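Local structure of acetyltransferase-like, GNAT family (Bacteroides thetaiotaomicron, 3EY5) at residues K19-E22 and E23-E27; R41-T44 and D45-N49; T94-H97 and L98-L102; G167-H170 and K171-I175. The protein belongs to the GNAT acetyltransferase family and probably transfers an acetyl group to an amine, its actual substrate being unknown. One frame throughout, in Å; residues are numbered along the deposited sequence.

How the contacts relate
All four contacts are local, each formed along a helix or at its C-terminal end, and they follow one another in series along the chain. Contacts 1 and 2 lie on the consecutive helices 15-28 and 37-46, with centres about 17 Å apart, and they touch where E22 packs on R41. Contact 3, on helix 90-101, belongs to the beta-alpha-beta unit between the parallel strands 74-81 and 106-110; its centre is about 21 Å from that of contact 1. Contact 4 lies on the C-terminal helix 161-176, about 26 Å from contact 1 between centres and across the centre of the chain. Each helix packs side chains on one mixed sheet, contacts 1 to 3 within the GNAT family region.

Contact 1: residues K19-E22 and E23-E27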
loop_
_atom_site.group_PDB
_atom_site.type_symbol
_atom_site.label_atom_id
_atom_site.label_comp_id
_atom_site.label_asym_id
_atom_site.label_seq_id
_atom_site.Cartn_x
_atom_site.Cartn_y
_atom_site.Cartn_z
ATOM N N LYS A 19 16.485 -5.102 4.176
ATOM C CA LYS A 19 16.825 -4.205 5.270
ATOM C C LYS A 19 16.521 -2.756 4.885
ATOM O O LYS A 19 16.038 -1.989 5.711
ATOM C CB LYS A 19 18.297 -4.347 5.645
ATOM C CG LYS A 19 18.595 -3.995 7.097
ATOM C CD LYS A 19 19.983 -4.475 7.499
ATOM C CE LYS A 19 20.210 -4.372 9.018
ATOM N NZ LYS A 19 19.804 -5.613 9.768
ATOM N N PHE A 20 16.806 -2.392 3.636
ATOM C CA PHE A 20 16.436 -1.088 3.114
ATOM C C PHE A 20 14.919 -0.853 3.229
ATOM O O PHE A 20 14.489 0.181 3.728
ATOM C CB PHE A 20 16.875 -0.933 1.643
ATOM C CG PHE A 20 16.284 0.281 0.949
ATOM C CD1 PHE A 20 16.851 1.544 1.119
ATOM C CD2 PHE A 20 15.148 0.163 0.141
ATOM C CE1 PHE A 20 16.307 2.660 0.480
ATOM C CE2 PHE A 20 14.602 1.278 -0.503
ATOM C CZ PHE A 20 15.184 2.527 -0.331
HETATM N N MSE A 21 14.132 -1.801 2.733
HETATM C CA MSE A 21 12.665 -1.738 2.808
HETATM C C MSE A 21 12.217 -1.572 4.277
HETATM O O MSE A 21 11.433 -0.666 4.617
HETATM C CB MSE A 21 12.055 -3.004 2.172
HETATM C CG MSE A 21 10.543 -3.204 2.311
HETATM SE SE MSE A 21 10.011 -4.045 3.993
HETATM C CE MSE A 21 8.075 -3.824 3.798
ATOM N N GLU A 22 12.750 -2.430 5.131
ATOM C CA GLU A 22 12.433 -2.461 6.552
ATOM C C GLU A 22 12.783 -1.162 7.327
ATOM O O GLU A 22 11.973 -0.694 8.125
ATOM C CB GLU A 22 13.159 -3.645 7.185
ATOM C CG GLU A 22 12.530 -4.132 8.478
ATOM C CD GLU A 22 13.262 -5.332 9.036
ATOM O OE1 GLU A 22 14.284 -5.145 9.751
ATOM O OE2 GLU A 22 12.821 -6.469 8.735
ATOM N N GLU A 23 13.980 -0.610 7.107
ATOM C CA GLU A 23 14.352 0.673 7.699
ATOM C C GLU A 23 13.397 1.795 7.246
ATOM O O GLU A 23 12.899 2.575 8.057
ATOM C CB GLU A 23 15.824 1.028 7.387
ATOM C CG GLU A 23 16.299 2.362 8.029
ATOM C CD GLU A 23 17.756 2.362 8.545
ATOM O OE1 GLU A 23 18.596 1.559 8.057
ATOM O OE2 GLU A 23 18.063 3.185 9.450
ATOM N N LEU A 24 13.141 1.851 5.943
ATOM C CA LEU A 24 12.293 2.867 5.368
ATOM C C LEU A 24 10.835 2.766 5.867
ATOM O O LEU A 24 10.196 3.783 6.193
ATOM C CB LEU A 24 12.384 2.757 3.851
ATOM C CG LEU A 24 11.571 3.719 3.023
ATOM C CD1 LEU A 24 11.803 5.181 3.511
ATOM C CD2 LEU A 24 11.942 3.538 1.534
ATOM N N LEU A 25 10.324 1.540 5.929
ATOM C CA LEU A 25 9.027 1.257 6.551
ATOM C C LEU A 25 8.905 1.790 7.992
ATOM O O LEU A 25 7.928 2.450 8.340
ATOM C CB LEU A 25 8.778 -0.253 6.581
ATOM C CG LEU A 25 7.471 -0.740 7.224
ATOM C CD1 LEU A 25 6.250 -0.351 6.428
ATOM C CD2 LEU A 25 7.540 -2.267 7.450
ATOM N N VAL A 26 9.890 1.494 8.831
ATOM C CA VAL A 26 9.781 1.863 10.236
ATOM C C VAL A 26 9.876 3.397 10.375
ATOM O O VAL A 26 9.323 4.001 11.288
ATOM C CB VAL A 26 10.862 1.119 11.046
ATOM C CG1 VAL A 26 11.043 1.703 12.452
ATOM C CG2 VAL A 26 10.507 -0.388 11.105
ATOM N N GLU A 27 10.566 4.015 9.434
ATOM C CA GLU A 27 10.760 5.451 9.471
ATOM C C GLU A 27 9.594 6.211 8.875
ATOM O O GLU A 27 9.409 7.373 9.192
ATOM C CB GLU A 27 12.091 5.853 8.817
ATOM C CG GLU A 27 13.302 5.616 9.707
ATOM C CD GLU A 27 12.987 5.702 11.210
ATOM O OE1 GLU A 27 12.346 6.693 11.672
ATOM O OE2 GLU A 27 13.399 4.766 11.951
#
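F20 and L24 lie side by side one turn apart, pointing the same way, and the ring touches the leucine through its far end: F20 CZ is 3.9 Å from L24 CD2, a single methyl that approaches the ring obliquely. The next pair repeats the arrangement. The terminal methyl of the selenomethionine M21 meets one leucine branch, with M21 CE 4.0 Å from L25 CD2. In M21 the first torsion is extended (chi1 173°), and a bend at chi2 (-84°) follows; together they carry the methyl alongside L25 and not straight off the helix.

Behind these side-chain pairs runs the backbone ladder that sets their spacing. L24 N donates to F20 O at 3.1 Å, and L25 N to M21 O at 2.8 Å, the latter with an N-H...O angle of 167°. The same i to i+4 pattern holds on the other flank, where E23 N reaches K19 O at 2.8 Å and V26 N reaches E22 O at 3.1 Å. V26 also lays its CG2 against E22 O at 3.3 Å, a packing contact beside the backbone bond. The helix thereby keeps F20, M21, L24 and L25 on one apolar flank, with K19 and E23 on an exposed one.

That apolar flank settles on the sheet and the next helix. M21, L24 and L25 all pack on F64 of strand 60-69, while F20 meets I54 of strand 50-57. M21 and L25 further touch L40, and E22 and V26 touch L37, so helix 15-28 is wedged between helix 37-46 and the strands.

Contact 2: residues R41-T44 and D45-N49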
loop_
_atom_site.group_PDB
_atom_site.type_symbol
_atom_site.label_atom_id
_atom_site.label_comp_id
_atom_site.label_asym_id
_atom_site.label_seq_id
_atom_site.Cartn_x
_atom_site.Cartn_y
_atom_site.Cartn_z
ATOM N N ARG A 41 8.386 -10.328 7.794
ATOM C CA ARG A 41 9.348 -11.265 7.205
ATOM C C ARG A 41 8.669 -12.556 6.744
ATOM O O ARG A 41 8.879 -13.008 5.606
ATOM C CB ARG A 41 10.469 -11.569 8.194
ATOM C CG ARG A 41 11.375 -10.368 8.454
ATOM C CD ARG A 41 12.554 -10.753 9.333
ATOM N NE ARG A 41 13.478 -11.669 8.654
ATOM C CZ ARG A 41 14.596 -11.290 8.034
ATOM N NH1 ARG A 41 14.949 -10.000 8.008
ATOM N NH2 ARG A 41 15.363 -12.205 7.449
ATOM N N GLU A 42 7.833 -13.116 7.615
ATOM C CA GLU A 42 7.105 -14.338 7.329
ATOM C C GLU A 42 6.146 -14.208 6.121
ATOM O O GLU A 42 6.107 -15.097 5.272
ATOM C CB GLU A 42 6.371 -14.806 8.587
ATOM C CG GLU A 42 7.351 -15.196 9.740
ATOM C CD GLU A 42 6.710 -15.339 11.146
ATOM O OE1 GLU A 42 5.470 -15.279 11.308
ATOM O OE2 GLU A 42 7.481 -15.528 12.110
ATOM N N TYR A 43 5.401 -13.100 6.043
ATOM C CA TYR A 43 4.485 -12.845 4.925
ATOM C C TYR A 43 5.282 -12.741 3.625
ATOM O O TYR A 43 4.915 -13.317 2.600
ATOM C CB TYR A 43 3.676 -11.546 5.163
ATOM C CG TYR A 43 2.435 -11.691 6.047
ATOM C CD1 TYR A 43 1.151 -11.470 5.536
ATOM C CD2 TYR A 43 2.541 -12.060 7.394
ATOM C CE1 TYR A 43 0.003 -11.626 6.357
ATOM C CE2 TYR A 43 1.407 -12.196 8.219
ATOM C CZ TYR A 43 0.154 -11.978 7.703
ATOM O OH TYR A 43 -0.951 -12.128 8.515
ATOM N N THR A 44 6.374 -11.992 3.679
ATOM C CA THR A 44 7.227 -11.798 2.513
ATOM C C THR A 44 7.622 -13.138 1.827
ATOM O O THR A 44 7.301 -13.355 0.653
ATOM C CB THR A 44 8.457 -10.929 2.869
ATOM O OG1 THR A 44 8.023 -9.601 3.200
ATOM C CG2 THR A 44 9.441 -10.872 1.709
ATOM N N ASP A 45 8.264 -14.043 2.551
ATOM C CA ASP A 45 8.679 -15.331 1.941
ATOM C C ASP A 45 7.642 -16.446 1.982
ATOM O O ASP A 45 7.685 -17.371 1.178
ATOM C CB ASP A 45 9.941 -15.853 2.595
ATOM C CG ASP A 45 10.842 -14.760 3.086
ATOM O OD1 ASP A 45 11.159 -13.812 2.321
ATOM O OD2 ASP A 45 11.246 -14.875 4.254
ATOM N N ARG A 46 6.719 -16.393 2.927
ATOM C CA ARG A 46 5.765 -17.486 3.057
ATOM C C ARG A 46 4.538 -17.314 2.149
ATOM O O ARG A 46 4.060 -18.286 1.576
ATOM C CB ARG A 46 5.315 -17.657 4.520
ATOM C CG ARG A 46 6.332 -18.288 5.486
ATOM C CD ARG A 46 5.578 -18.901 6.685
ATOM N NE ARG A 46 6.394 -19.701 7.614
ATOM C CZ ARG A 46 6.610 -21.022 7.534
ATOM N NH1 ARG A 46 7.360 -21.630 8.454
ATOM N NH2 ARG A 46 6.093 -21.746 6.538
ATOM N N ILE A 47 4.028 -16.083 2.032
ATOM C CA ILE A 47 2.683 -15.870 1.492
ATOM C C ILE A 47 2.727 -15.475 0.011
ATOM O O ILE A 47 3.182 -14.376 -0.350
ATOM C CB ILE A 47 1.850 -14.867 2.365
ATOM C CG1 ILE A 47 1.562 -15.455 3.750
ATOM C CG2 ILE A 47 0.548 -14.456 1.684
ATOM C CD1 ILE A 47 1.443 -16.989 3.781
ATOM N N GLY A 48 2.239 -16.391 -0.825
ATOM C CA GLY A 48 2.411 -16.352 -2.284
ATOM C C GLY A 48 1.686 -15.239 -3.006
ATOM O O GLY A 48 2.199 -14.710 -3.995
ATOM N N ASN A 49 0.504 -14.877 -2.513
ATOM C CA ASN A 49 -0.211 -13.726 -3.036
ATOM C C ASN A 49 0.127 -12.394 -2.292
ATOM O O ASN A 49 -0.540 -11.402 -2.496
ATOM C CB ASN A 49 -1.708 -14.010 -2.988
ATOM C CG ASN A 49 -2.243 -14.002 -1.572
ATOM O OD1 ASN A 49 -1.608 -14.521 -0.655
ATOM N ND2 ASN A 49 -3.402 -13.391 -1.377
#
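Y43 and I47 meet across the last turn of helix 37-46, where the tyrosine ring comes within 4.4 Å of the isoleucine, measured from Y43 CD1 to I47 CG1, at an oblique approach. The backbone between them is closed by I47 N, which donates to Y43 O at 3.0 Å with an N-H...O angle of 154°. I47 is also the first residue to leave helical geometry, so this bond comes just where the chain turns out of the helix. Two residues earlier, D45 N donates to R41 O at 3.3 Å, a long but straight bond with an angle of 169°.

The side-chain donors and acceptors look elsewhere. T44 places its hydroxyl beside its own backbone N (chi1 -66°), from where OG1 is hydrogen-bonded to L40 O in the preceding turn and to N52 ND2 on strand 50-57. Its methyl is turned to the aspartate instead, T44 CG2 lying 3.5 Å from D45 OD1. The second carboxylate oxygen, D45 OD2, is hydrogen-bonded to T12 OG1, and both oxygens of this group are satisfied by partners beyond the helix turn. R41 and D45 carry opposite charges, yet R41 NH2 and D45 OD2 stay 5.9 Å apart; E42 OE1 and R46 NE are similarly separated, by 5.8 Å.

The turn thus depends on main-chain bonds, while T44 and D45 spend their polar atoms on tying the helix to strand 50-57 and the loop at T12. The charged pairs, lacking direct contact, would probably contribute only a diffuse attraction.

Contact 3: residues T94-H97 and L98-L102; sequences TLEH and LCEFL
E100 comes up against the H97 imidazole, in the modelled one of its two conformers, from the next turn, the two side chains crossing at about a right angle. Its CB starts over the backbone, with E100 CB 3.4 Å from H97 O. The first torsion (chi1 -48°) sends CG back along the helix, where E100 CG packs 3.5 Å from E96 O, and the chain then runs extended to the carboxylate. There E100 CD lies 3.5 Å from H97 ND1, and both oxygens lie at similar range, E100 OE1 3.6 Å and E100 OE2 3.7 Å from H97 ND1. Ring and carboxylate planes are 66° apart. The CD2-NE2 side of the ring nears F101, H97 NE2 being 4.1 Å from F101 CB.

Backbone bonds hold this spacing, F101 N donating to H97 O at 2.9 Å. Helix 90-101 is the crossover helix of the beta-alpha-beta unit between the parallel strands 74-81 and 106-110. Beyond it, F7 stacks on F101 and its ring also meets that of H97, whereas L98 packs on I65 of strand 60-69.

Carboxylate and imidazole thus meet by packing, with no bond between them established. E96 OE2 and E100 OE2, 4.9 Å apart, carry like charges and would probably repel each other mildly.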
loop_
_atom_site.group_PDB
_atom_site.type_symbol
_atom_site.label_atom_id
_atom_site.label_comp_id
_atom_site.label_asym_id
_atom_site.label_seq_id
_atom_site.Cartn_x
_atom_site.Cartn_y
_atom_site.Cartn_z
ATOM N N THR A 94 6.625 7.314 -9.707
ATOM C CA THR A 94 6.347 5.963 -9.194
ATOM C C THR A 94 4.896 5.499 -9.390
ATOM O O THR A 94 4.638 4.333 -9.728
ATOM C CB THR A 94 6.725 5.822 -7.698
ATOM O OG1 THR A 94 8.138 5.988 -7.555
ATOM C CG2 THR A 94 6.358 4.441 -7.183
ATOM N N LEU A 95 3.954 6.404 -9.143
ATOM C CA LEU A 95 2.541 6.073 -9.256
ATOM C C LEU A 95 2.233 5.763 -10.704
ATOM O O LEU A 95 1.587 4.771 -11.010
ATOM C CB LEU A 95 1.690 7.256 -8.829
ATOM C CG LEU A 95 0.702 6.927 -7.758
ATOM C CD1 LEU A 95 1.565 6.718 -6.514
ATOM C CD2 LEU A 95 -0.225 8.121 -7.582
ATOM N N GLU A 96 2.724 6.633 -11.578
ATOM C CA GLU A 96 2.650 6.455 -13.013
ATOM C C GLU A 96 3.067 5.053 -13.498
ATOM O O GLU A 96 2.300 4.396 -14.208
ATOM C CB GLU A 96 3.500 7.537 -13.653
ATOM C CG GLU A 96 3.912 7.336 -15.083
ATOM C CD GLU A 96 4.852 8.465 -15.558
ATOM O OE1 GLU A 96 5.371 9.235 -14.707
ATOM O OE2 GLU A 96 5.066 8.589 -16.787
ATOM N N HIS A 97 4.257 4.591 -13.116
ATOM C CA HIS A 97 4.703 3.249 -13.510
ATOM C C HIS A 97 4.029 2.123 -12.715
ATOM O O HIS A 97 3.999 0.984 -13.161
ATOM C CB HIS A 97 6.233 3.093 -13.457
ATOM C CG HIS A 97 6.700 1.732 -13.877
ATOM N ND1 HIS A 97 6.833 1.365 -15.199
ATOM C CD2 HIS A 97 7.017 0.637 -13.151
ATOM C CE1 HIS A 97 7.233 0.108 -15.264
ATOM N NE2 HIS A 97 7.341 -0.359 -14.034
ATOM N N LEU A 98 3.474 2.441 -11.546
ATOM C CA LEU A 98 2.768 1.447 -10.777
ATOM C C LEU A 98 1.541 0.967 -11.549
ATOM O O LEU A 98 1.223 -0.216 -11.566
ATOM C CB LEU A 98 2.348 1.986 -9.390
ATOM C CG LEU A 98 1.431 1.002 -8.642
ATOM C CD1 LEU A 98 2.160 -0.285 -8.249
ATOM C CD2 LEU A 98 0.761 1.630 -7.421
ATOM N N CYS A 99 0.831 1.912 -12.147
ATOM C CA CYS A 99 -0.275 1.610 -13.063
ATOM C C CYS A 99 0.103 0.855 -14.342
ATOM O O CYS A 99 -0.730 0.192 -14.931
ATOM C CB CYS A 99 -1.006 2.906 -13.399
ATOM S SG CYS A 99 -1.669 3.614 -11.881
ATOM N N GLU A 100 1.355 0.939 -14.762
ATOM C CA GLU A 100 1.835 0.090 -15.859
ATOM C C GLU A 100 2.100 -1.330 -15.351
ATOM O O GLU A 100 1.796 -2.327 -16.017
ATOM C CB GLU A 100 3.120 0.646 -16.464
ATOM C CG GLU A 100 3.083 2.122 -16.792
ATOM C CD GLU A 100 4.389 2.610 -17.442
ATOM O OE1 GLU A 100 4.975 1.861 -18.276
ATOM O OE2 GLU A 100 4.822 3.751 -17.131
ATOM N N PHE A 101 2.698 -1.408 -14.167
ATOM C CA PHE A 101 3.202 -2.665 -13.636
ATOM C C PHE A 101 2.051 -3.548 -13.184
ATOM O O PHE A 101 2.099 -4.777 -13.362
ATOM C CB PHE A 101 4.156 -2.349 -12.494
ATOM C CG PHE A 101 4.812 -3.554 -11.868
ATOM C CD1 PHE A 101 5.668 -4.374 -12.607
ATOM C CD2 PHE A 101 4.615 -3.832 -10.510
ATOM C CE1 PHE A 101 6.273 -5.468 -12.025
ATOM C CE2 PHE A 101 5.224 -4.913 -9.913
ATOM C CZ PHE A 101 6.060 -5.741 -10.665
ATOM N N LEU A 102 1.026 -2.910 -12.603
ATOM C CA LEU A 102 -0.190 -3.580 -12.135
ATOM C C LEU A 102 -1.363 -3.121 -13.015
ATOM O O LEU A 102 -1.728 -1.932 -13.029
ATOM C CB LEU A 102 -0.466 -3.273 -10.647
ATOM C CG LEU A 102 0.610 -3.560 -9.586
ATOM C CD1 LEU A 102 0.138 -3.161 -8.240
ATOM C CD2 LEU A 102 1.041 -5.025 -9.545
#

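Contact 4: residues G167-H170 and K171-I175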
loop_
_atom_site.group_PDB
_atom_site.type_symbol
_atom_site.label_atom_id
_atom_site.label_comp_id
_atom_site.label_asym_id
_atom_site.label_seq_id
_atom_site.Cartn_x
_atom_site.Cartn_y
_atom_site.Cartn_z
ATOM N N GLY A 167 -17.656 -6.600 -1.143
ATOM C CA GLY A 167 -16.854 -7.763 -1.410
ATOM C C GLY A 167 -15.382 -7.450 -1.226
ATOM O O GLY A 167 -14.625 -8.300 -0.775
ATOM N N ILE A 168 -14.962 -6.242 -1.576
ATOM C CA ILE A 168 -13.549 -5.890 -1.392
ATOM C C ILE A 168 -13.221 -5.712 0.099
ATOM O O ILE A 168 -12.210 -6.248 0.585
ATOM C CB ILE A 168 -13.170 -4.663 -2.183
ATOM C CG1 ILE A 168 -13.135 -5.032 -3.678
ATOM C CG2 ILE A 168 -11.844 -4.100 -1.695
ATOM C CD1 ILE A 168 -13.251 -3.817 -4.573
ATOM N N ARG A 169 -14.080 -4.993 0.817
ATOM C CA ARG A 169 -13.899 -4.799 2.258
ATOM C C ARG A 169 -13.742 -6.123 2.941
ATOM O O ARG A 169 -12.852 -6.302 3.769
ATOM C CB ARG A 169 -15.117 -4.100 2.855
ATOM C CG ARG A 169 -14.942 -3.761 4.320
ATOM C CD ARG A 169 -16.210 -3.134 4.844
ATOM N NE ARG A 169 -16.893 -3.976 5.815
ATOM C CZ ARG A 169 -17.712 -4.986 5.517
ATOM N NH1 ARG A 169 -18.274 -5.667 6.502
ATOM N NH2 ARG A 169 -17.962 -5.339 4.250
ATOM N N HIS A 170 -14.616 -7.058 2.588
ATOM C CA HIS A 170 -14.589 -8.364 3.190
ATOM C C HIS A 170 -13.236 -9.066 2.913
ATOM O O HIS A 170 -12.589 -9.545 3.834
ATOM C CB HIS A 170 -15.817 -9.219 2.767
ATOM C CG HIS A 170 -15.825 -10.582 3.392
ATOM N ND1 HIS A 170 -16.164 -10.793 4.714
ATOM C CD2 HIS A 170 -15.473 -11.795 2.900
ATOM C CE1 HIS A 170 -16.049 -12.078 5.001
ATOM N NE2 HIS A 170 -15.629 -12.710 3.919
ATOM N N LYS A 171 -12.810 -9.104 1.660
ATOM C CA LYS A 171 -11.484 -9.621 1.297
ATOM C C LYS A 171 -10.314 -8.999 2.076
ATOM O O LYS A 171 -9.419 -9.715 2.522
ATOM C CB LYS A 171 -11.228 -9.443 -0.218
ATOM C CG LYS A 171 -12.217 -10.194 -1.101
ATOM C CD LYS A 171 -11.833 -10.130 -2.591
ATOM C CE LYS A 171 -12.967 -10.616 -3.526
ATOM N NZ LYS A 171 -13.932 -9.521 -3.969
ATOM N N LEU A 172 -10.328 -7.670 2.220
ATOM C CA LEU A 172 -9.305 -6.945 2.969
ATOM C C LEU A 172 -9.273 -7.318 4.455
ATOM O O LEU A 172 -8.190 -7.611 5.019
ATOM C CB LEU A 172 -9.512 -5.411 2.849
ATOM C CG LEU A 172 -9.475 -4.809 1.431
ATOM C CD1 LEU A 172 -9.556 -3.280 1.491
ATOM C CD2 LEU A 172 -8.244 -5.224 0.678
ATOM N N HIS A 173 -10.443 -7.265 5.100
ATOM C CA HIS A 173 -10.516 -7.514 6.533
ATOM C C HIS A 173 -10.081 -8.931 6.904
ATOM O O HIS A 173 -9.432 -9.151 7.915
ATOM C CB HIS A 173 -11.922 -7.255 7.032
ATOM C CG HIS A 173 -12.237 -5.803 7.144
ATOM N ND1 HIS A 173 -13.229 -5.317 7.963
ATOM C CD2 HIS A 173 -11.652 -4.720 6.570
ATOM C CE1 HIS A 173 -13.267 -3.995 7.874
ATOM N NE2 HIS A 173 -12.314 -3.607 7.040
ATOM N N THR A 174 -10.440 -9.893 6.087
ATOM C CA THR A 174 -10.176 -11.260 6.497
ATOM C C THR A 174 -8.749 -11.655 6.129
ATOM O O THR A 174 -8.031 -12.182 6.983
ATOM C CB THR A 174 -11.209 -12.230 5.946
ATOM O OG1 THR A 174 -11.348 -12.011 4.546
ATOM C CG2 THR A 174 -12.576 -11.975 6.575
ATOM N N ILE A 175 -8.321 -11.341 4.902
ATOM C CA ILE A 175 -7.031 -11.809 4.390
ATOM C C ILE A 175 -5.857 -10.951 4.799
ATOM O O ILE A 175 -4.795 -11.469 5.147
ATOM C CB ILE A 175 -7.043 -11.966 2.869
ATOM C CG1 ILE A 175 -8.109 -13.005 2.505
ATOM C CG2 ILE A 175 -5.654 -12.462 2.383
ATOM C CD1 ILE A 175 -8.904 -12.693 1.281
#
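The C-terminal helix 161-176 carries this contact, in which T174 grips the preceding turn twice. H170 O accepts from both T174 N, at 3.1 Å, and T174 OG1, at 2.9 Å, the hydroxyl being placed there by a first torsion of 50° that sets it between the backbone N and the carbonyl carbon. The same rotation turns the methyl to the imidazole: T174 CG2 sits over a face of the H170 ring, 4.2 Å from its centroid and 26° off the normal, a CH-pi contact. With an alanine here, H170 O would probably keep only its backbone donor of the two, and the H170 ring would lose the methyl over its face.

A second CH-pi contact lies one residue back. R169 CG stands over the H173 ring, 4.0 Å from the centroid and 17° off the normal; the arginine's far end turns away to a salt bridge with E166. This flank faces strand 136-139, where Y137 touches R169 and L172 and its ring meets that of H173. L172 also lies alongside I168, with I168 CG2 4.0 Å from L172 CG. On another flank K171 N donates to G167 O at 3.1 Å, and K171 NZ folds back to the same oxygen in a weak bond of 3.5 Å.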